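PDB 6AK1: dimethyl-sulfide monooxygenase from Hyphomicrobium sulfonivorans, which catalyses the FMN- and NADH-dependent oxidation of dimethyl sulfide to methanethiol and formaldehyde, the first step in degrading this compound. Local coordinates for residues 4-9 against 433-438; 48-53 against 415-420; 283-288 against 376-381; 384-389 against 419-424. All blocks are in the same frame, centred on the assembly; numbering follows the deposited sequence.

Contact 1. Residues 4-9 against 433-438; sequences RIVLNA and RKLIGT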
# COMPACT_ATOMS: atom_id res chain seq x y z
N ARG A 4 -5.62 19.38 3.96
CA ARG A 4 -4.94 19.01 2.73
C ARG A 4 -5.31 17.59 2.31
O ARG A 4 -5.30 16.66 3.12
CB ARG A 4 -3.43 19.13 2.92
CG ARG A 4 -2.61 18.76 1.70
CD ARG A 4 -1.13 18.94 1.97
NE ARG A 4 -0.54 17.82 2.69
CZ ARG A 4 -0.09 16.71 2.12
NH1 ARG A 4 -0.18 16.54 0.81
NH2 ARG A 4 0.44 15.75 2.86
N ILE A 5 -5.62 17.43 1.02
CA ILE A 5 -5.90 16.11 0.46
C ILE A 5 -4.58 15.41 0.13
O ILE A 5 -3.70 15.98 -0.52
CB ILE A 5 -6.80 16.23 -0.77
CG1 ILE A 5 -8.12 16.92 -0.39
CG2 ILE A 5 -7.07 14.88 -1.37
CD1 ILE A 5 -9.05 17.23 -1.57
N VAL A 6 -4.44 14.16 0.58
CA VAL A 6 -3.25 13.37 0.33
C VAL A 6 -3.40 12.68 -1.03
O VAL A 6 -4.39 11.99 -1.28
CB VAL A 6 -3.02 12.34 1.45
CG1 VAL A 6 -1.93 11.35 1.06
CG2 VAL A 6 -2.66 13.05 2.76
N LEU A 7 -2.41 12.87 -1.90
CA LEU A 7 -2.45 12.32 -3.26
C LEU A 7 -1.38 11.24 -3.40
O LEU A 7 -0.19 11.53 -3.28
CB LEU A 7 -2.24 13.42 -4.29
CG LEU A 7 -3.25 14.56 -4.17
CD1 LEU A 7 -2.87 15.73 -5.07
CD2 LEU A 7 -4.67 14.07 -4.45
N ASN A 8 -1.81 10.01 -3.65
CA ASN A 8 -0.92 8.88 -3.87
C ASN A 8 -1.19 8.28 -5.25
O ASN A 8 -2.35 8.20 -5.68
CB ASN A 8 -1.13 7.76 -2.83
CG ASN A 8 -0.72 8.16 -1.43
OD1 ASN A 8 0.01 9.12 -1.20
ND2 ASN A 8 -1.18 7.37 -0.47
N ALA A 9 -0.13 7.84 -5.92
CA ALA A 9 -0.28 7.01 -7.11
C ALA A 9 -0.25 5.54 -6.71
O ALA A 9 0.66 5.10 -6.01
CB ALA A 9 0.80 7.31 -8.15
N ARG A 433 7.15 12.39 8.77
CA ARG A 433 6.97 13.79 9.12
C ARG A 433 5.99 14.45 8.16
O ARG A 433 5.11 15.21 8.58
CB ARG A 433 8.31 14.52 9.12
CG ARG A 433 8.22 15.94 9.65
CD ARG A 433 9.58 16.55 9.90
NE ARG A 433 9.46 17.76 10.71
CZ ARG A 433 9.13 18.96 10.24
NH1 ARG A 433 8.87 19.13 8.95
NH2 ARG A 433 9.03 19.99 11.07
N LYS A 434 6.11 14.14 6.86
CA LYS A 434 5.19 14.71 5.88
C LYS A 434 3.75 14.25 6.09
O LYS A 434 2.82 15.05 5.97
CB LYS A 434 5.66 14.35 4.47
CG LYS A 434 6.93 15.06 4.01
CD LYS A 434 7.73 14.16 3.05
CE LYS A 434 8.57 14.98 2.07
NZ LYS A 434 9.74 15.68 2.67
N LEU A 435 3.54 12.96 6.40
CA LEU A 435 2.18 12.42 6.44
C LEU A 435 1.54 12.48 7.82
O LEU A 435 0.39 12.91 7.97
CB LEU A 435 2.16 10.97 5.94
CG LEU A 435 2.35 10.75 4.45
CD1 LEU A 435 2.24 9.27 4.11
CD2 LEU A 435 1.32 11.55 3.67
N ILE A 436 2.27 12.03 8.84
CA ILE A 436 1.71 11.98 10.19
C ILE A 436 2.02 13.26 10.97
O ILE A 436 1.20 13.71 11.77
CB ILE A 436 2.24 10.74 10.92
CG1 ILE A 436 1.80 9.48 10.17
CG2 ILE A 436 1.75 10.70 12.36
CD1 ILE A 436 0.29 9.25 10.21
N GLY A 437 3.17 13.87 10.74
CA GLY A 437 3.46 15.15 11.33
C GLY A 437 4.27 15.13 12.61
O GLY A 437 4.48 16.20 13.18
N THR A 438 4.72 13.97 13.08
CA THR A 438 5.64 13.98 14.20
C THR A 438 6.87 14.78 13.82
O THR A 438 7.31 14.75 12.67
CB THR A 438 6.02 12.56 14.62
OG1 THR A 438 6.55 11.86 13.49
CG2 THR A 438 4.80 11.80 15.16
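A small, mainly apolar contact brings V6, at the start of the first barrel strand, against L435 of the short helix 431-435, with R4 arching alongside. CD2 of L435 comes to 4.2 Å from CG1 of V6, the two side chains crossing at about a right angle, so that one methyl meets one methyl and there is no broad overlap. V6 and L435 are also the pair with the nearest CA atoms, 8.2 Å apart. V6 holds CG1 anti to its backbone N (chi1 170°), the position that directs this methyl at the helix. The same side chain also touches F278 on strand 276-284. In a TIM barrel of the luciferase-like kind, such a placement is consistent with V6 facing the interior near the N-terminal ends of the strands, where helix 431-435 lies against it. R4 reaches the helix by a chain that runs straight from CB and then bends at chi3 (81°). Its NH2 lies 4.0 Å from the carbonyl O of K434, too far for a bond and oblique to the guanidinium plane, while L435 CD2 sits at the edge of that group, 4.4 Å from NH2. The charge of R4 is met by D52, which forms a salt bridge with NH2. K434 turns its own amine away, to the carbonyl oxygens of K427 and G429.

Contact 2. Residues 48-53 against 415-420; sequences RGCFDC and ELRKRG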
# COMPACT_ATOMS: atom_id res chain seq x y z
N ARG A 48 6.59 16.46 -9.96
CA ARG A 48 6.05 17.60 -10.69
C ARG A 48 4.68 18.00 -10.16
O ARG A 48 4.32 19.18 -10.18
CB ARG A 48 5.99 17.29 -12.20
CG ARG A 48 5.49 18.44 -13.07
CD ARG A 48 5.53 18.09 -14.54
NE ARG A 48 4.48 17.17 -14.97
CZ ARG A 48 3.27 17.55 -15.40
NH1 ARG A 48 2.95 18.84 -15.42
NH2 ARG A 48 2.38 16.64 -15.79
N GLY A 49 3.90 17.03 -9.67
CA GLY A 49 2.61 17.30 -9.08
C GLY A 49 2.57 17.26 -7.57
O GLY A 49 1.47 17.32 -7.00
N CYS A 50 3.72 17.12 -6.89
CA CYS A 50 3.82 17.11 -5.42
C CYS A 50 2.94 16.02 -4.79
O CYS A 50 2.38 16.19 -3.70
CB CYS A 50 3.49 18.49 -4.83
SG CYS A 50 4.69 19.80 -5.19
N PHE A 51 2.82 14.88 -5.48
CA PHE A 51 2.15 13.73 -4.89
C PHE A 51 2.89 13.28 -3.63
O PHE A 51 4.12 13.38 -3.53
CB PHE A 51 2.08 12.57 -5.89
CG PHE A 51 0.85 12.57 -6.76
CD1 PHE A 51 0.39 13.74 -7.36
CD2 PHE A 51 0.16 11.39 -7.00
CE1 PHE A 51 -0.74 13.73 -8.17
CE2 PHE A 51 -0.97 11.37 -7.82
CZ PHE A 51 -1.42 12.54 -8.41
N ASP A 52 2.14 12.75 -2.67
CA ASP A 52 2.76 12.31 -1.43
C ASP A 52 3.57 11.02 -1.62
O ASP A 52 4.65 10.89 -1.04
CB ASP A 52 1.70 12.12 -0.35
CG ASP A 52 1.12 13.46 0.10
OD1 ASP A 52 0.12 13.91 -0.52
OD2 ASP A 52 1.67 14.07 1.05
N CYS A 53 3.07 10.08 -2.42
CA CYS A 53 3.61 8.73 -2.32
C CYS A 53 3.27 7.92 -3.57
O CYS A 53 2.19 8.07 -4.15
CB CYS A 53 3.07 8.05 -1.05
SG CYS A 53 3.80 6.44 -0.66
N GLU A 415 -6.82 22.84 -10.01
CA GLU A 415 -8.12 23.16 -9.42
C GLU A 415 -8.12 22.89 -7.92
O GLU A 415 -8.69 23.68 -7.16
CB GLU A 415 -9.23 22.37 -10.09
CG GLU A 415 -10.62 22.65 -9.50
CD GLU A 415 -11.09 24.09 -9.73
OE1 GLU A 415 -10.72 24.69 -10.76
OE2 GLU A 415 -11.83 24.62 -8.87
N LEU A 416 -7.50 21.79 -7.48
CA LEU A 416 -7.42 21.50 -6.05
C LEU A 416 -6.54 22.53 -5.33
O LEU A 416 -6.81 22.89 -4.18
CB LEU A 416 -6.89 20.08 -5.80
CG LEU A 416 -7.77 18.87 -6.17
CD1 LEU A 416 -7.04 17.55 -5.92
CD2 LEU A 416 -9.10 18.90 -5.42
N ARG A 417 -5.47 23.00 -5.99
CA ARG A 417 -4.62 24.02 -5.38
C ARG A 417 -5.38 25.33 -5.22
O ARG A 417 -5.28 25.99 -4.19
CB ARG A 417 -3.36 24.26 -6.22
CG ARG A 417 -2.33 23.17 -6.06
CD ARG A 417 -1.11 23.41 -6.93
NE ARG A 417 -0.19 22.29 -6.76
CZ ARG A 417 0.96 22.16 -7.40
NH1 ARG A 417 1.36 23.09 -8.27
NH2 ARG A 417 1.72 21.10 -7.16
N LYS A 418 -6.14 25.71 -6.25
CA LYS A 418 -6.93 26.93 -6.17
C LYS A 418 -7.98 26.84 -5.06
O LYS A 418 -8.25 27.84 -4.38
CB LYS A 418 -7.56 27.22 -7.53
CG LYS A 418 -8.97 27.82 -7.48
CD LYS A 418 -9.32 28.55 -8.78
CE LYS A 418 -10.67 29.23 -8.68
NZ LYS A 418 -11.70 28.25 -8.19
N ARG A 419 -8.55 25.66 -4.83
CA ARG A 419 -9.48 25.46 -3.72
C ARG A 419 -8.77 25.27 -2.38
O ARG A 419 -9.46 25.02 -1.38
CB ARG A 419 -10.38 24.24 -3.97
CG ARG A 419 -11.19 24.34 -5.24
CD ARG A 419 -12.07 23.12 -5.43
NE ARG A 419 -12.84 23.22 -6.66
CZ ARG A 419 -13.93 22.52 -6.92
NH1 ARG A 419 -14.40 21.66 -6.02
NH2 ARG A 419 -14.57 22.69 -8.08
N GLY A 420 -7.44 25.35 -2.34
CA GLY A 420 -6.70 25.22 -1.10
C GLY A 420 -6.59 23.81 -0.55
O GLY A 420 -6.31 23.64 0.64
O HOH W 1 4.50 21.78 -8.60
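The guanidinium of R417 meets the 48-53 turn through one nitrogen, NH2, with water 1 at its edge and in its plane. C50 SG and the carbonyl oxygens of R48 and G49 all stand oblique to that plane, so no protein group of the turn stacks squarely on the group. R417 NH2 is 3.8 Å from C50 SG and equally 3.8 Å from G49 O, contacts of proximity and not bonds. The polar link is made by the water: it accepts from R417 NH2 at 3.2 Å and donates to R48 O at 3.0 Å, spanning two atoms that lie 4.4 Å apart. R417 arrives there on a chain extended from CG to NE, leaving the helix with CG anti to the carbonyl carbon (chi1 -76°). Its NE makes a further, weak hydrogen bond to Q423 O, so the arm is held partway along as well as at its end. A second flat group, the guanidinium of R419, turns its edge to E415: OE2 lies in its plane and takes the NE-H through the anti lone pair at 2.8 Å, in a nearly straight bond of 164°. R419 also pairs with D380 and E383 on helix 375-388. Two Schellman motifs frame the contact. C50, with positive phi, is the C-prime residue closing helix 36-48, and G420 marks the matching end of helix 403-418. The arrangement joins the exits of two neighbouring outer helices of the TIM barrel.

Contact 3. Residues 283-288 against 376-381; sequences VITGDS and QKVADE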
# COMPACT_ATOMS: atom_id res chain seq x y z
N VAL A 283 -9.58 7.97 -11.64
CA VAL A 283 -10.04 9.24 -12.18
C VAL A 283 -9.72 9.26 -13.67
O VAL A 283 -8.54 9.16 -14.06
CB VAL A 283 -9.40 10.43 -11.46
CG1 VAL A 283 -9.82 11.75 -12.12
CG2 VAL A 283 -9.78 10.40 -9.99
N ILE A 284 -10.75 9.39 -14.50
CA ILE A 284 -10.60 9.69 -15.92
C ILE A 284 -11.06 11.13 -16.12
O ILE A 284 -12.23 11.45 -15.85
CB ILE A 284 -11.42 8.74 -16.81
CG1 ILE A 284 -11.26 7.27 -16.39
CG2 ILE A 284 -11.06 8.94 -18.30
CD1 ILE A 284 -9.96 6.63 -16.84
N THR A 285 -10.17 11.99 -16.61
CA THR A 285 -10.53 13.40 -16.72
C THR A 285 -10.02 13.97 -18.04
O THR A 285 -9.51 13.25 -18.91
CB THR A 285 -10.02 14.18 -15.50
OG1 THR A 285 -10.36 15.57 -15.65
CG2 THR A 285 -8.52 14.06 -15.37
N GLY A 286 -10.16 15.29 -18.16
CA GLY A 286 -9.89 16.03 -19.38
C GLY A 286 -10.42 17.45 -19.24
O GLY A 286 -10.83 17.86 -18.15
N ASP A 287 -10.40 18.18 -20.35
CA ASP A 287 -10.74 19.60 -20.28
C ASP A 287 -12.23 19.84 -20.01
O ASP A 287 -12.57 20.91 -19.49
CB ASP A 287 -10.35 20.32 -21.57
CG ASP A 287 -10.08 21.80 -21.34
OD1 ASP A 287 -9.64 22.15 -20.22
OD2 ASP A 287 -10.30 22.61 -22.25
N SER A 288 -13.10 18.89 -20.33
CA SER A 288 -14.54 19.03 -20.13
C SER A 288 -15.11 17.68 -19.72
O SER A 288 -14.46 16.64 -19.85
CB SER A 288 -15.23 19.54 -21.40
OG SER A 288 -15.19 18.55 -22.41
N GLN A 376 -14.01 20.62 -12.69
CA GLN A 376 -14.97 21.03 -11.66
C GLN A 376 -15.68 19.83 -11.06
O GLN A 376 -15.72 19.66 -9.83
CB GLN A 376 -16.00 22.01 -12.24
CG GLN A 376 -15.46 23.33 -12.72
CD GLN A 376 -14.52 23.95 -11.72
OE1 GLN A 376 -14.86 24.11 -10.54
NE2 GLN A 376 -13.31 24.28 -12.17
N LYS A 377 -16.28 18.99 -11.91
CA LYS A 377 -17.01 17.83 -11.41
C LYS A 377 -16.09 16.86 -10.68
O LYS A 377 -16.47 16.28 -9.66
CB LYS A 377 -17.73 17.14 -12.57
CG LYS A 377 -18.33 15.78 -12.25
CD LYS A 377 -18.91 15.17 -13.53
CE LYS A 377 -19.80 13.96 -13.27
NZ LYS A 377 -19.02 12.75 -12.87
N VAL A 378 -14.86 16.68 -11.19
CA VAL A 378 -13.92 15.80 -10.51
C VAL A 378 -13.52 16.38 -9.16
O VAL A 378 -13.61 15.70 -8.13
CB VAL A 378 -12.69 15.53 -11.40
CG1 VAL A 378 -11.62 14.83 -10.58
CG2 VAL A 378 -13.09 14.68 -12.58
N ALA A 379 -13.10 17.65 -9.13
CA ALA A 379 -12.69 18.27 -7.87
C ALA A 379 -13.83 18.30 -6.87
O ALA A 379 -13.61 18.11 -5.67
CB ALA A 379 -12.15 19.68 -8.11
N ASP A 380 -15.06 18.53 -7.35
CA ASP A 380 -16.21 18.52 -6.45
C ASP A 380 -16.34 17.18 -5.74
O ASP A 380 -16.52 17.13 -4.52
CB ASP A 380 -17.51 18.84 -7.20
CG ASP A 380 -17.65 20.31 -7.59
OD1 ASP A 380 -16.85 21.15 -7.13
OD2 ASP A 380 -18.59 20.61 -8.37
N GLU A 381 -16.27 16.07 -6.50
CA GLU A 381 -16.47 14.76 -5.88
C GLU A 381 -15.31 14.38 -4.97
O GLU A 381 -15.51 13.78 -3.92
CB GLU A 381 -16.71 13.69 -6.95
CG GLU A 381 -17.60 12.53 -6.44
CD GLU A 381 -17.56 11.25 -7.28
OE1 GLU A 381 -16.70 10.36 -7.01
OE2 GLU A 381 -18.40 11.12 -8.20
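V283 and V378 each set CG1 anti to the backbone N (chi1 176° and 170°), and with both CB atoms directed toward the other segment these two methyls are pointed at each other. The side chains meet tip to tip, V283 CG1 to V378 CG1 at 3.9 Å, a snug van der Waals distance. The other branch of V378, CG2, leans over T285 and comes to 4.2 Å from its OG1. That hydroxyl is hydrogen-bonded to G373 O, just beyond strand 370-372, and it offers V378 mere contact. T285 and V378 are also the residues whose backbones come closest, with CA atoms 7.5 Å apart. One valine of helix 375-388 is thus set between two successive outward side chains of strand 276-284 and its continuation, joining a strand of the TIM barrel to a helix of its outer layer. I412 of helix 403-418 touches both T285 and V378, and L371 of strand 370-372 touches V378, adding to the apolar surroundings. All three touching residues are buried. Since the grip rests on methyl groups, and the one nearby hydroxyl is already bonded to a backbone carbonyl, the contact depends on shape and exclusion of water, with little directional preference.

Contact 4. Residues 384-389 against 419-424; sequences RWVDEG and RGRAQD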
# COMPACT_ATOMS: atom_id res chain seq x y z
N ARG A 384 -15.94 15.84 -1.82
CA ARG A 384 -17.05 15.17 -1.19
C ARG A 384 -16.57 13.90 -0.46
O ARG A 384 -16.96 13.68 0.64
CB ARG A 384 -18.15 14.84 -2.19
CG ARG A 384 -19.54 15.18 -1.77
CD ARG A 384 -20.56 14.50 -2.65
NE ARG A 384 -21.53 13.77 -1.88
CZ ARG A 384 -22.17 12.70 -2.28
NH1 ARG A 384 -21.95 12.19 -3.47
NH2 ARG A 384 -23.02 12.12 -1.49
N TRP A 385 -15.72 13.09 -1.10
CA TRP A 385 -15.17 11.91 -0.45
C TRP A 385 -14.34 12.28 0.78
O TRP A 385 -14.36 11.57 1.78
CB TRP A 385 -14.29 11.11 -1.41
CG TRP A 385 -14.97 10.37 -2.53
CD1 TRP A 385 -15.00 10.74 -3.84
CD2 TRP A 385 -15.66 9.12 -2.45
NE1 TRP A 385 -15.67 9.80 -4.58
CE2 TRP A 385 -16.10 8.80 -3.75
CE3 TRP A 385 -15.97 8.24 -1.40
CZ2 TRP A 385 -16.82 7.64 -4.04
CZ3 TRP A 385 -16.67 7.09 -1.68
CH2 TRP A 385 -17.09 6.79 -3.00
N VAL A 386 -13.61 13.39 0.71
CA VAL A 386 -12.74 13.75 1.82
C VAL A 386 -13.54 14.34 2.96
O VAL A 386 -13.47 13.87 4.10
CB VAL A 386 -11.62 14.70 1.35
CG1 VAL A 386 -10.89 15.28 2.55
CG2 VAL A 386 -10.63 13.96 0.45
N ASP A 387 -14.35 15.36 2.67
CA ASP A 387 -15.05 16.09 3.72
C ASP A 387 -16.30 15.34 4.18
O ASP A 387 -16.50 15.13 5.38
CB ASP A 387 -15.39 17.50 3.23
CG ASP A 387 -14.14 18.30 2.86
OD1 ASP A 387 -13.12 18.14 3.56
OD2 ASP A 387 -14.18 19.06 1.87
N GLU A 388 -17.13 14.90 3.24
CA GLU A 388 -18.33 14.16 3.61
C GLU A 388 -18.01 12.71 3.97
O GLU A 388 -18.51 12.19 4.97
CB GLU A 388 -19.35 14.23 2.47
CG GLU A 388 -20.72 13.70 2.79
CD GLU A 388 -21.72 13.96 1.67
OE1 GLU A 388 -22.62 13.11 1.48
OE2 GLU A 388 -21.61 15.01 0.98
N GLY A 389 -17.17 12.04 3.18
CA GLY A 389 -16.85 10.64 3.44
C GLY A 389 -15.86 10.44 4.57
O GLY A 389 -15.81 9.35 5.15
N ARG A 419 -8.55 25.66 -4.83
CA ARG A 419 -9.48 25.46 -3.72
C ARG A 419 -8.77 25.27 -2.38
O ARG A 419 -9.46 25.02 -1.38
CB ARG A 419 -10.38 24.24 -3.97
CG ARG A 419 -11.19 24.34 -5.24
CD ARG A 419 -12.07 23.12 -5.43
NE ARG A 419 -12.84 23.22 -6.66
CZ ARG A 419 -13.93 22.52 -6.92
NH1 ARG A 419 -14.40 21.66 -6.02
NH2 ARG A 419 -14.57 22.69 -8.08
N GLY A 420 -7.44 25.35 -2.34
CA GLY A 420 -6.70 25.22 -1.10
C GLY A 420 -6.59 23.81 -0.55
O GLY A 420 -6.31 23.64 0.64
N ARG A 421 -6.76 22.79 -1.38
CA ARG A 421 -6.80 21.41 -0.89
C ARG A 421 -5.54 20.61 -1.18
O ARG A 421 -5.31 19.59 -0.53
CB ARG A 421 -8.00 20.67 -1.49
CG ARG A 421 -9.37 21.30 -1.24
CD ARG A 421 -9.57 21.72 0.21
NE ARG A 421 -9.62 20.62 1.18
CZ ARG A 421 -10.72 19.95 1.50
NH1 ARG A 421 -11.87 20.24 0.90
NH2 ARG A 421 -10.66 18.98 2.41
N ALA A 422 -4.72 21.03 -2.13
CA ALA A 422 -3.51 20.30 -2.50
C ALA A 422 -2.30 21.18 -2.27
O ALA A 422 -2.36 22.39 -2.50
CB ALA A 422 -3.55 19.85 -3.97
N GLN A 423 -1.20 20.57 -1.82
CA GLN A 423 0.03 21.31 -1.59
C GLN A 423 0.70 21.66 -2.92
O GLN A 423 0.56 20.94 -3.91
CB GLN A 423 1.00 20.51 -0.72
CG GLN A 423 1.45 19.17 -1.32
CD GLN A 423 2.24 18.30 -0.34
OE1 GLN A 423 2.28 18.57 0.86
NE2 GLN A 423 2.89 17.25 -0.86
N ASP A 424 1.42 22.78 -2.95
CA ASP A 424 2.21 23.12 -4.12
C ASP A 424 3.70 23.08 -3.83
O ASP A 424 4.49 23.57 -4.64
CB ASP A 424 1.81 24.50 -4.67
CG ASP A 424 1.98 25.61 -3.67
OD1 ASP A 424 2.73 25.45 -2.68
OD2 ASP A 424 1.35 26.67 -3.88
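R421 lays the end of its guanidinium against the carboxylate of D387, edge to edge, with the two planes only 10° apart. The grip is end-on and two-pronged: R421 NH1 reaches D387 OD2 at 2.8 Å and R421 NH2 reaches D387 OD1, also at 2.8 Å. The first bond is nearly straight (168°) and uses the syn lone pair of OD2; the second comes in on the syn side of OD1, somewhat tilted from both planes. Bends at chi2 (-46°) and chi3 fold the chain of R421 so that its flat end swings round to the helix. Beside the ion pair, CG1 of V386 slides past in the opposite direction and touches R421 NH2 obliquely at 3.7 Å. R421 has further polar partners: NH1 also pairs with E383, one turn back along the same helix, and NE donates to the carbonyl of K3. D387 and E383 both pair with R421, and E383 also pairs with R419, so the negative charges here are probably balanced by two arginines. Replacing R421 by an alanine would probably cost D387 both of these bonds, leaving E383 with R419 alone of the two arginines, K3 O without this donor and V386 CG1 without the neighbour it touches. The ion pair ties the solvent-facing D387, near the end of helix 375-388, to the loop after helix 403-418, while V386 rests on F394 of strand 393-397 and I5 just before strand 6-12.

Overall arrangement
Contacts 2, 3 and 4 lie on one side of the chain's centre, and the closest centres of all, those of contacts 2 and 4, are about 10 Å apart; their segments overlap at R419 and G420. D52 couples contact 1 to contact 2 by its salt bridge with R4 and by its backbone link to L7. I5 N to R421 O ties contact 1 to contact 4. R419 reaches back from contacts 2 and 4 to Q376 and D380 of contact 3. Contacts 1 and 3 are farthest apart, at about 22 Å between centres, yet both engage the barrel sheet. All four lie away from the residues assigned by similarity to FMN binding, such as D58 and H154.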